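PDB 3GBH: NAD(P)H-flavin oxidoreductase from Staphylococcus epidermidis ATCC 12228, which probably uses NAD(P)H to reduce flavin, working as an FMN-binding member of the nitroreductase family. Local coordinates for residues E70-N75 with M85-G90; E170-I175 with Y183-A188; D36-K41 with M151-A156. One frame throughout, in Å; residues are numbered along the deposited sequence.

Interaction 1 (E70-N75 with M85-G90); sequences ESFGFN and MLIIFG. With FMN (flavin mononucleotide), chain H.
The ring of F72 points from the loop after helix 62-68 into strand 84-91, where its far end meets M85 and I87. F72 CZ lies 3.7 Å from M85 CG. M85, a selenomethionine, leaves the strand with CG anti to its backbone N (chi1 -180°), then bends at both following torsions and folds back past CZ, CE2 and CD2 of the ring. SE comes to 4.7 Å from the centroid of the F72 ring and 46° off its normal, an oblique Met-aromatic contact, while M85 CE touches F72 CE2 at 3.8 Å. I87 comes in differently: CG1 sits beside its backbone N and the chain runs on extended, carrying CD1 to the ring edge, near the ring plane, 4.0 Å from F72 CZ. F167 lies nearly parallel to the F72 ring, and A188 of the adjoining strand touches both F72 and M85. Within the nitroreductase fold this packs the loop before helix 76-81 against a central strand of the antiparallel sheet, close to the flavin. A backbone bond from N75 N to F72 O (2.8 Å) ties the aromatic residue to the flavin-binding one. The N75 amide reads the pyrimidine edge of FMN with two complementary bonds: FMN N3 donates to N75 OD1 (2.8 Å, 147° at the hydrogen), and N75 ND2 donates to FMN O4 (3.1 Å). A further bond from N75 ND2 to G166 O is consistent with this orientation of the buried amide; Q78 NE2 adds only a weak one to OD1.

Interaction 2 (E170-I175 with Y183-A188); sequences ENIADI and YVPVLA
The backbone bond from I175 N to N171 O, 3.1 Å long, closes the turn that presents I172 and A173 to P185 and Y183. Between the side chains the touch is apolar. I172 CG2 packs on the proline ring, 3.6 Å from P185 CG and 3.8 Å from P185 CB, and the two side chains lie alongside, running opposite ways, rather than meeting end on. The branching of I172 divides its work: CG1 is anti to the backbone N (chi1 -168°) and leads the rest of the chain away toward I87 and V68, while the short CG2 branch, wedged beside both backbone neighbours of CA, is left to meet the proline. One residue on, A173 CB stands 4.2 Å from Y183 O, so the helix approaches the backbone of Y183 there and the phenol end leads elsewhere. Polar ends are secured locally, N171 ND2 by D168 OD2 and D174 OD1 by S180 OG. Just past P185 the strand carries a classic beta bulge, V186 and L187 both facing I88 of the neighbouring strand, to which both are joined by backbone hydrogen bonds. The bulge offsets the pairing by one residue, and V186 packs on I141 of the second subunit. Helix 172-176 thus lies over strands 84-91 and 183-192, with A173 on F89 and I172 on I87, and helix 62-68 beside it through V68, while V184 and V186 turn to helix 132-156.

Interaction 3 (D36-K41 with M151-A156); sequences DEIITK and MLTAKA
No flat side chain enters where I38 and K41 meet T153 and A154; the D36 peptide carbonyl is flat but lies on the far side of helix 32-42, away from T153. There T40 OG1 donates to D36 O (2.7 Å) from above the carbonyl plane, 36° out of it, and T40 N takes up the same oxygen (2.8 Å). T153 touches both I38 and K41. Its CG2, anti to the backbone N, faces helix 32-42 and lies 3.8 Å from K41 CB and 4.1 Å from I38 CA. The K41 and T153 side chains cross at about a right angle. I38 reaches past T153 with an extended end, and its CD1 lies 4.2 Å from A154 CA. The threonine hydroxyl turns back to Q149 O one helical turn earlier, and Q149 NE2 bonds to K41 O. The T153 methyl and A154 backbone thus meet I38 and K41 where two helices of the nitroreductase fold pack roughly antiparallel, their axes at 141° and 9.0 Å apart. The chemistry implies a contact held by carbon-carbon packing of side-chain and CA atoms, with the buried hydroxyl satisfied inside its own helix and the lysine amine placed outside the contact, hydrogen-bonded to N16 OD1 of the second subunit.

In the fold
Interactions 1 and 2 touch, their centres 8 Å apart, and share the antiparallel sheet: strands 84-91 and 183-192 are neighbours in it, so a loop and a short helix settle beside one another on its side away from helix 132-156. Interaction 3 lies about 19 and 22 Å from them, centre to centre, and joins two helices. Along the chain it encloses interaction 1 and closes before interaction 2 opens. Helix 132-156 links the groups, packing on both strands. It also carries I141, D142 and L145 of the second flavin pocket, while N75 belongs to the first, consistent with the flavin sites at the subunit boundary known in this family.

Interaction 1 (E70-N75 with M85-G90)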
loop_
_atom_site.group_PDB
_atom_site.type_symbol
_atom_site.label_atom_id
_atom_site.label_comp_id
_atom_site.label_asym_id
_atom_site.label_seq_id
_atom_site.Cartn_x
_atom_site.Cartn_y
_atom_site.Cartn_z
ATOM N N GLU B 70 -30.592 27.520 -29.303
ATOM C CA GLU B 70 -30.002 28.857 -29.140
ATOM C C GLU B 70 -29.441 29.040 -27.727
ATOM O O GLU B 70 -28.404 29.670 -27.557
ATOM C CB GLU B 70 -31.007 29.972 -29.502
ATOM N N SER B 71 -30.097 28.448 -26.729
ATOM C CA SER B 71 -29.609 28.507 -25.351
ATOM C C SER B 71 -28.270 27.801 -25.107
ATOM O O SER B 71 -27.666 28.001 -24.056
ATOM C CB SER B 71 -30.648 27.921 -24.391
ATOM O OG SER B 71 -31.882 28.606 -24.523
ATOM N N PHE B 72 -27.826 26.935 -26.015
ATOM C CA PHE B 72 -26.538 26.284 -25.816
ATOM C C PHE B 72 -25.387 26.962 -26.511
ATOM O O PHE B 72 -24.240 26.576 -26.311
ATOM C CB PHE B 72 -26.612 24.778 -26.082
ATOM C CG PHE B 72 -27.136 24.040 -24.914
ATOM C CD1 PHE B 72 -28.496 23.957 -24.705
ATOM C CD2 PHE B 72 -26.286 23.514 -23.973
ATOM C CE1 PHE B 72 -29.004 23.325 -23.576
ATOM C CE2 PHE B 72 -26.783 22.870 -22.843
ATOM C CZ PHE B 72 -28.136 22.781 -22.637
ATOM N N GLY B 73 -25.669 28.022 -27.243
ATOM C CA GLY B 73 -24.607 28.935 -27.693
ATOM C C GLY B 73 -23.483 28.230 -28.417
ATOM O O GLY B 73 -23.725 27.569 -29.421
ATOM N N PHE B 74 -22.256 28.342 -27.901
ATOM C CA PHE B 74 -21.108 27.764 -28.583
ATOM C C PHE B 74 -20.978 26.280 -28.270
ATOM O O PHE B 74 -20.061 25.637 -28.782
ATOM C CB PHE B 74 -19.786 28.506 -28.261
ATOM C CG PHE B 74 -19.773 29.954 -28.714
ATOM C CD1 PHE B 74 -19.600 30.278 -30.059
ATOM C CD2 PHE B 74 -19.965 30.990 -27.793
ATOM C CE1 PHE B 74 -19.608 31.607 -30.476
ATOM C CE2 PHE B 74 -19.970 32.326 -28.203
ATOM C CZ PHE B 74 -19.794 32.636 -29.544
ATOM N N ASN B 75 -21.889 25.730 -27.472
ATOM C CA ASN B 75 -21.934 24.292 -27.226
ATOM C C ASN B 75 -22.893 23.515 -28.182
ATOM O O ASN B 75 -23.483 22.477 -27.827
ATOM C CB ASN B 75 -22.246 24.069 -25.745
ATOM C CG ASN B 75 -21.140 24.564 -24.853
ATOM O OD1 ASN B 75 -20.023 24.096 -24.962
ATOM N ND2 ASN B 75 -21.433 25.507 -23.962
HETATM N N MSE B 85 -28.911 15.553 -24.053
HETATM C CA MSE B 85 -28.380 16.626 -23.210
HETATM C C MSE B 85 -29.136 16.609 -21.890
HETATM O O MSE B 85 -30.330 16.928 -21.838
HETATM C CB MSE B 85 -28.554 17.977 -23.885
HETATM C CG MSE B 85 -28.019 19.156 -23.068
HETATM SE SE MSE B 85 -26.089 19.115 -22.806
HETATM C CE MSE B 85 -25.577 19.749 -24.555
ATOM N N LEU B 86 -28.439 16.242 -20.828
ATOM C CA LEU B 86 -29.013 16.209 -19.497
ATOM C C LEU B 86 -28.920 17.621 -18.947
ATOM O O LEU B 86 -27.853 18.200 -18.982
ATOM C CB LEU B 86 -28.241 15.247 -18.601
ATOM C CG LEU B 86 -27.977 13.836 -19.141
ATOM C CD1 LEU B 86 -27.319 12.959 -18.080
ATOM C CD2 LEU B 86 -29.253 13.194 -19.638
ATOM N N ILE B 87 -30.032 18.187 -18.497
ATOM C CA ILE B 87 -29.989 19.469 -17.793
ATOM C C ILE B 87 -30.460 19.218 -16.371
ATOM O O ILE B 87 -31.590 18.782 -16.159
ATOM C CB ILE B 87 -30.838 20.530 -18.470
ATOM C CG1 ILE B 87 -30.525 20.587 -19.979
ATOM C CG2 ILE B 87 -30.606 21.914 -17.822
ATOM C CD1 ILE B 87 -31.429 21.563 -20.779
ATOM N N ILE B 88 -29.582 19.482 -15.402
ATOM C CA ILE B 88 -29.853 19.177 -14.010
ATOM C C ILE B 88 -30.228 20.472 -13.302
ATOM O O ILE B 88 -29.500 21.449 -13.352
ATOM C CB ILE B 88 -28.648 18.537 -13.336
ATOM C CG1 ILE B 88 -28.294 17.207 -14.028
ATOM C CG2 ILE B 88 -28.911 18.312 -11.841
ATOM C CD1 ILE B 88 -26.871 16.778 -13.793
ATOM N N PHE B 89 -31.411 20.456 -12.698
ATOM C CA PHE B 89 -31.985 21.550 -11.974
ATOM C C PHE B 89 -32.005 21.170 -10.495
ATOM O O PHE B 89 -32.036 19.992 -10.150
ATOM C CB PHE B 89 -33.428 21.773 -12.423
ATOM C CG PHE B 89 -33.574 22.320 -13.810
ATOM C CD1 PHE B 89 -33.553 21.467 -14.906
ATOM C CD2 PHE B 89 -33.762 23.690 -14.015
ATOM C CE1 PHE B 89 -33.692 21.962 -16.185
ATOM C CE2 PHE B 89 -33.903 24.206 -15.267
ATOM C CZ PHE B 89 -33.869 23.340 -16.383
ATOM N N GLY B 90 -31.998 22.178 -9.642
ATOM C CA GLY B 90 -32.143 21.999 -8.214
ATOM C C GLY B 90 -33.517 22.522 -7.818
ATOM O O GLY B 90 -33.941 23.579 -8.268
HETATM N N1 FMN H . -16.878 22.399 -21.715
HETATM C C2 FMN H . -17.451 22.945 -22.855
HETATM O O2 FMN H . -17.091 22.599 -23.985
HETATM N N3 FMN H . -18.421 23.903 -22.719
HETATM C C4 FMN H . -18.850 24.319 -21.457
HETATM O O4 FMN H . -19.731 25.196 -21.372
HETATM C C4A FMN H . -18.262 23.784 -20.322
HETATM N N5 FMN H . -18.627 24.194 -19.052
HETATM C C5A FMN H . -18.290 23.432 -17.953
HETATM C C6 FMN H . -18.935 23.616 -16.718
HETATM C C7 FMN H . -18.597 22.849 -15.623
HETATM C C7M FMN H . -19.293 23.061 -14.306
HETATM C C8 FMN H . -17.585 21.890 -15.742
HETATM C C8M FMN H . -17.169 21.015 -14.600
HETATM C C9 FMN H . -16.947 21.709 -16.956
HETATM C C9A FMN H . -17.286 22.462 -18.085
HETATM N N10 FMN H . -16.658 22.272 -19.325
HETATM C C10 FMN H . -17.257 22.818 -20.461
HETATM C "C1'" FMN H . -15.629 21.176 -19.512
HETATM C "C2'" FMN H . -14.317 21.669 -18.901
HETATM O "O2'" FMN H . -13.669 22.586 -19.766
HETATM C "C3'" FMN H . -13.417 20.463 -18.608
HETATM O "O3'" FMN H . -14.021 19.675 -17.614
HETATM C "C4'" FMN H . -11.998 20.831 -18.174
HETATM O "O4'" FMN H . -11.335 21.490 -19.253
HETATM C "C5'" FMN H . -11.234 19.578 -17.757
HETATM O "O5'" FMN H . -11.138 18.676 -18.853
HETATM P P FMN H . -11.697 17.185 -18.718
HETATM O O1P FMN H . -11.444 16.432 -19.992
HETATM O O2P FMN H . -13.154 17.276 -18.370
HETATM O O3P FMN H . -11.003 16.478 -17.577
#

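Interaction 2 (E170-I175 with Y183-A188)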
loop_
_atom_site.group_PDB
_atom_site.type_symbol
_atom_site.label_atom_id
_atom_site.label_comp_id
_atom_site.label_asym_id
_atom_site.label_seq_id
_atom_site.Cartn_x
_atom_site.Cartn_y
_atom_site.Cartn_z
ATOM N N GLU B 170 -30.727 31.798 -17.438
ATOM C CA GLU B 170 -31.838 32.715 -17.192
ATOM C C GLU B 170 -33.148 32.248 -17.816
ATOM O O GLU B 170 -34.207 32.531 -17.297
ATOM C CB GLU B 170 -31.515 34.098 -17.742
ATOM C CG GLU B 170 -30.356 34.779 -17.057
ATOM C CD GLU B 170 -30.630 35.090 -15.594
ATOM O OE1 GLU B 170 -31.657 35.760 -15.318
ATOM O OE2 GLU B 170 -29.817 34.663 -14.729
ATOM N N ASN B 171 -33.068 31.569 -18.950
ATOM C CA ASN B 171 -34.250 31.250 -19.750
ATOM C C ASN B 171 -34.513 29.756 -19.903
ATOM O O ASN B 171 -35.575 29.366 -20.367
ATOM C CB ASN B 171 -34.132 31.894 -21.111
ATOM C CG ASN B 171 -34.116 33.395 -21.033
ATOM O OD1 ASN B 171 -35.068 34.021 -20.555
ATOM N ND2 ASN B 171 -33.033 33.989 -21.498
ATOM N N ILE B 172 -33.582 28.919 -19.482
ATOM C CA ILE B 172 -33.698 27.499 -19.806
ATOM C C ILE B 172 -34.918 26.810 -19.169
ATOM O O ILE B 172 -35.588 25.994 -19.830
ATOM C CB ILE B 172 -32.378 26.726 -19.496
ATOM C CG1 ILE B 172 -32.423 25.325 -20.123
ATOM C CG2 ILE B 172 -32.073 26.755 -18.007
ATOM C CD1 ILE B 172 -32.506 25.351 -21.699
ATOM N N ALA B 173 -35.221 27.125 -17.908
ATOM C CA ALA B 173 -36.418 26.548 -17.244
ATOM C C ALA B 173 -37.684 26.842 -18.028
ATOM O O ALA B 173 -38.486 25.943 -18.310
ATOM C CB ALA B 173 -36.568 27.050 -15.786
ATOM N N ASP B 174 -37.866 28.109 -18.389
ATOM C CA ASP B 174 -39.030 28.503 -19.162
ATOM C C ASP B 174 -39.127 27.766 -20.503
ATOM O O ASP B 174 -40.225 27.416 -20.954
ATOM C CB ASP B 174 -39.014 30.014 -19.432
ATOM C CG ASP B 174 -39.174 30.854 -18.157
ATOM O OD1 ASP B 174 -39.940 30.442 -17.240
ATOM O OD2 ASP B 174 -38.527 31.935 -18.086
ATOM N N ILE B 175 -37.987 27.589 -21.163
ATOM C CA ILE B 175 -37.948 26.996 -22.493
ATOM C C ILE B 175 -38.398 25.534 -22.432
ATOM O O ILE B 175 -39.166 25.086 -23.255
ATOM C CB ILE B 175 -36.527 27.125 -23.152
ATOM C CG1 ILE B 175 -36.235 28.591 -23.479
ATOM C CG2 ILE B 175 -36.437 26.294 -24.425
ATOM C CD1 ILE B 175 -34.781 28.889 -23.800
ATOM N N TYR B 183 -37.315 25.948 -9.791
ATOM C CA TYR B 183 -36.244 25.064 -10.258
ATOM C C TYR B 183 -35.085 25.851 -10.859
ATOM O O TYR B 183 -35.278 26.555 -11.823
ATOM C CB TYR B 183 -36.830 24.084 -11.265
ATOM C CG TYR B 183 -37.881 23.198 -10.626
ATOM C CD1 TYR B 183 -37.522 22.184 -9.750
ATOM C CD2 TYR B 183 -39.237 23.397 -10.884
ATOM C CE1 TYR B 183 -38.499 21.386 -9.144
ATOM C CE2 TYR B 183 -40.210 22.604 -10.304
ATOM C CZ TYR B 183 -39.844 21.601 -9.433
ATOM O OH TYR B 183 -40.833 20.823 -8.853
ATOM N N VAL B 184 -33.897 25.764 -10.260
ATOM C CA VAL B 184 -32.745 26.528 -10.771
ATOM C C VAL B 184 -31.779 25.611 -11.515
ATOM O O VAL B 184 -31.459 24.561 -11.023
ATOM C CB VAL B 184 -32.010 27.278 -9.658
ATOM C CG1 VAL B 184 -32.970 28.332 -9.037
ATOM C CG2 VAL B 184 -31.497 26.324 -8.603
ATOM N N PRO B 185 -31.324 26.016 -12.704
ATOM C CA PRO B 185 -30.369 25.172 -13.445
ATOM C C PRO B 185 -29.011 25.129 -12.763
ATOM O O PRO B 185 -28.510 26.160 -12.323
ATOM C CB PRO B 185 -30.280 25.835 -14.804
ATOM C CG PRO B 185 -30.861 27.194 -14.662
ATOM C CD PRO B 185 -31.571 27.308 -13.361
ATOM N N VAL B 186 -28.444 23.939 -12.629
ATOM C CA VAL B 186 -27.156 23.785 -11.959
ATOM C C VAL B 186 -26.058 23.569 -12.998
ATOM O O VAL B 186 -25.112 24.342 -13.101
ATOM C CB VAL B 186 -27.181 22.609 -10.952
ATOM C CG1 VAL B 186 -25.796 22.445 -10.311
ATOM C CG2 VAL B 186 -28.262 22.837 -9.869
ATOM N N LEU B 187 -26.209 22.518 -13.791
ATOM C CA LEU B 187 -25.318 22.295 -14.914
ATOM C C LEU B 187 -25.968 21.352 -15.889
ATOM O O LEU B 187 -26.958 20.717 -15.534
ATOM C CB LEU B 187 -23.991 21.707 -14.449
ATOM C CG LEU B 187 -23.867 20.241 -14.168
ATOM C CD1 LEU B 187 -22.338 19.822 -14.093
ATOM C CD2 LEU B 187 -24.610 19.897 -12.899
ATOM N N ALA B 188 -25.427 21.307 -17.108
ATOM C CA ALA B 188 -25.875 20.365 -18.131
ATOM C C ALA B 188 -24.793 19.311 -18.342
ATOM O O ALA B 188 -23.631 19.548 -17.999
ATOM C CB ALA B 188 -26.174 21.080 -19.409
#

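Interaction 3 (D36-K41 with M151-A156)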
loop_
_atom_site.group_PDB
_atom_site.type_symbol
_atom_site.label_atom_id
_atom_site.label_comp_id
_atom_site.label_asym_id
_atom_site.label_seq_id
_atom_site.Cartn_x
_atom_site.Cartn_y
_atom_site.Cartn_z
ATOM N N ASP B 36 -31.755 4.734 -17.542
ATOM C CA ASP B 36 -32.346 4.560 -16.222
ATOM C C ASP B 36 -31.395 3.875 -15.217
ATOM O O ASP B 36 -31.374 4.246 -14.058
ATOM C CB ASP B 36 -33.674 3.819 -16.323
ATOM C CG ASP B 36 -34.816 4.732 -16.762
ATOM O OD1 ASP B 36 -34.575 5.943 -16.957
ATOM O OD2 ASP B 36 -35.932 4.225 -16.928
ATOM N N GLU B 37 -30.615 2.888 -15.670
ATOM C CA GLU B 37 -29.577 2.277 -14.830
ATOM C C GLU B 37 -28.551 3.304 -14.403
ATOM O O GLU B 37 -28.203 3.410 -13.223
ATOM C CB GLU B 37 -28.842 1.151 -15.565
ATOM C CG GLU B 37 -29.613 -0.103 -15.737
ATOM C CD GLU B 37 -28.829 -1.166 -16.556
ATOM O OE1 GLU B 37 -27.581 -1.035 -16.640
ATOM O OE2 GLU B 37 -29.446 -2.114 -17.103
ATOM N N ILE B 38 -28.079 4.090 -15.367
ATOM C CA ILE B 38 -27.164 5.186 -15.092
ATOM C C ILE B 38 -27.718 6.171 -14.066
ATOM O O ILE B 38 -27.045 6.516 -13.109
ATOM C CB ILE B 38 -26.775 5.914 -16.404
ATOM C CG1 ILE B 38 -25.931 4.976 -17.294
ATOM C CG2 ILE B 38 -26.056 7.214 -16.104
ATOM C CD1 ILE B 38 -25.753 5.491 -18.759
ATOM N N ILE B 39 -28.948 6.622 -14.245
ATOM C CA ILE B 39 -29.537 7.582 -13.296
ATOM C C ILE B 39 -29.813 6.941 -11.927
ATOM O O ILE B 39 -29.614 7.559 -10.881
ATOM C CB ILE B 39 -30.804 8.215 -13.887
ATOM C CG1 ILE B 39 -30.415 9.088 -15.096
ATOM C CG2 ILE B 39 -31.549 9.077 -12.827
ATOM C CD1 ILE B 39 -31.619 9.475 -15.976
ATOM N N THR B 40 -30.274 5.702 -11.919
ATOM C CA THR B 40 -30.479 4.999 -10.665
ATOM C C THR B 40 -29.173 5.006 -9.811
ATOM O O THR B 40 -29.214 5.361 -8.638
ATOM C CB THR B 40 -30.974 3.569 -10.918
ATOM O OG1 THR B 40 -32.244 3.614 -11.590
ATOM C CG2 THR B 40 -31.125 2.764 -9.597
ATOM N N LYS B 41 -28.035 4.629 -10.404
ATOM C CA LYS B 41 -26.735 4.664 -9.712
ATOM C C LYS B 41 -26.286 6.033 -9.300
ATOM O O LYS B 41 -25.726 6.208 -8.238
ATOM C CB LYS B 41 -25.643 4.068 -10.588
ATOM C CG LYS B 41 -25.742 2.620 -10.744
ATOM C CD LYS B 41 -25.098 1.899 -9.563
ATOM C CE LYS B 41 -25.451 0.408 -9.570
ATOM N NZ LYS B 41 -25.738 -0.049 -8.177
HETATM N N MSE B 151 -21.546 11.032 -14.273
HETATM C CA MSE B 151 -20.489 11.002 -15.294
HETATM C C MSE B 151 -19.584 9.777 -15.180
HETATM O O MSE B 151 -19.218 9.172 -16.192
HETATM C CB MSE B 151 -19.682 12.295 -15.257
HETATM C CG MSE B 151 -20.488 13.522 -15.670
HETATM SE SE MSE B 151 -19.313 15.063 -15.939
HETATM C CE MSE B 151 -19.367 15.753 -14.100
ATOM N N LEU B 152 -19.268 9.375 -13.951
ATOM C CA LEU B 152 -18.466 8.174 -13.736
ATOM C C LEU B 152 -19.228 6.921 -14.159
ATOM O O LEU B 152 -18.700 6.064 -14.876
ATOM C CB LEU B 152 -17.977 8.079 -12.273
ATOM C CG LEU B 152 -16.973 9.188 -11.933
ATOM C CD1 LEU B 152 -16.732 9.318 -10.419
ATOM C CD2 LEU B 152 -15.683 8.979 -12.661
ATOM N N THR B 153 -20.483 6.829 -13.751
ATOM C CA THR B 153 -21.320 5.667 -14.107
ATOM C C THR B 153 -21.530 5.585 -15.603
ATOM O O THR B 153 -21.472 4.507 -16.188
ATOM C CB THR B 153 -22.702 5.677 -13.381
ATOM O OG1 THR B 153 -22.473 5.787 -11.976
ATOM C CG2 THR B 153 -23.452 4.351 -13.673
ATOM N N ALA B 154 -21.747 6.738 -16.238
ATOM C CA ALA B 154 -21.885 6.766 -17.699
ATOM C C ALA B 154 -20.627 6.167 -18.343
ATOM O O ALA B 154 -20.700 5.281 -19.239
ATOM C CB ALA B 154 -22.134 8.213 -18.186
ATOM N N LYS B 155 -19.466 6.588 -17.845
ATOM C CA LYS B 155 -18.199 6.053 -18.354
ATOM C C LYS B 155 -18.053 4.550 -18.103
ATOM O O LYS B 155 -17.523 3.819 -18.947
ATOM C CB LYS B 155 -17.020 6.812 -17.775
ATOM C CG LYS B 155 -15.678 6.447 -18.376
ATOM C CD LYS B 155 -15.446 7.127 -19.697
ATOM C CE LYS B 155 -14.755 6.235 -20.690
ATOM N NZ LYS B 155 -15.759 5.674 -21.593
ATOM N N ALA B 156 -18.533 4.063 -16.959
ATOM C CA ALA B 156 -18.469 2.626 -16.656
ATOM C C ALA B 156 -19.304 1.812 -17.636
ATOM O O ALA B 156 -19.012 0.620 -17.923
ATOM C CB ALA B 156 -18.914 2.374 -15.202
#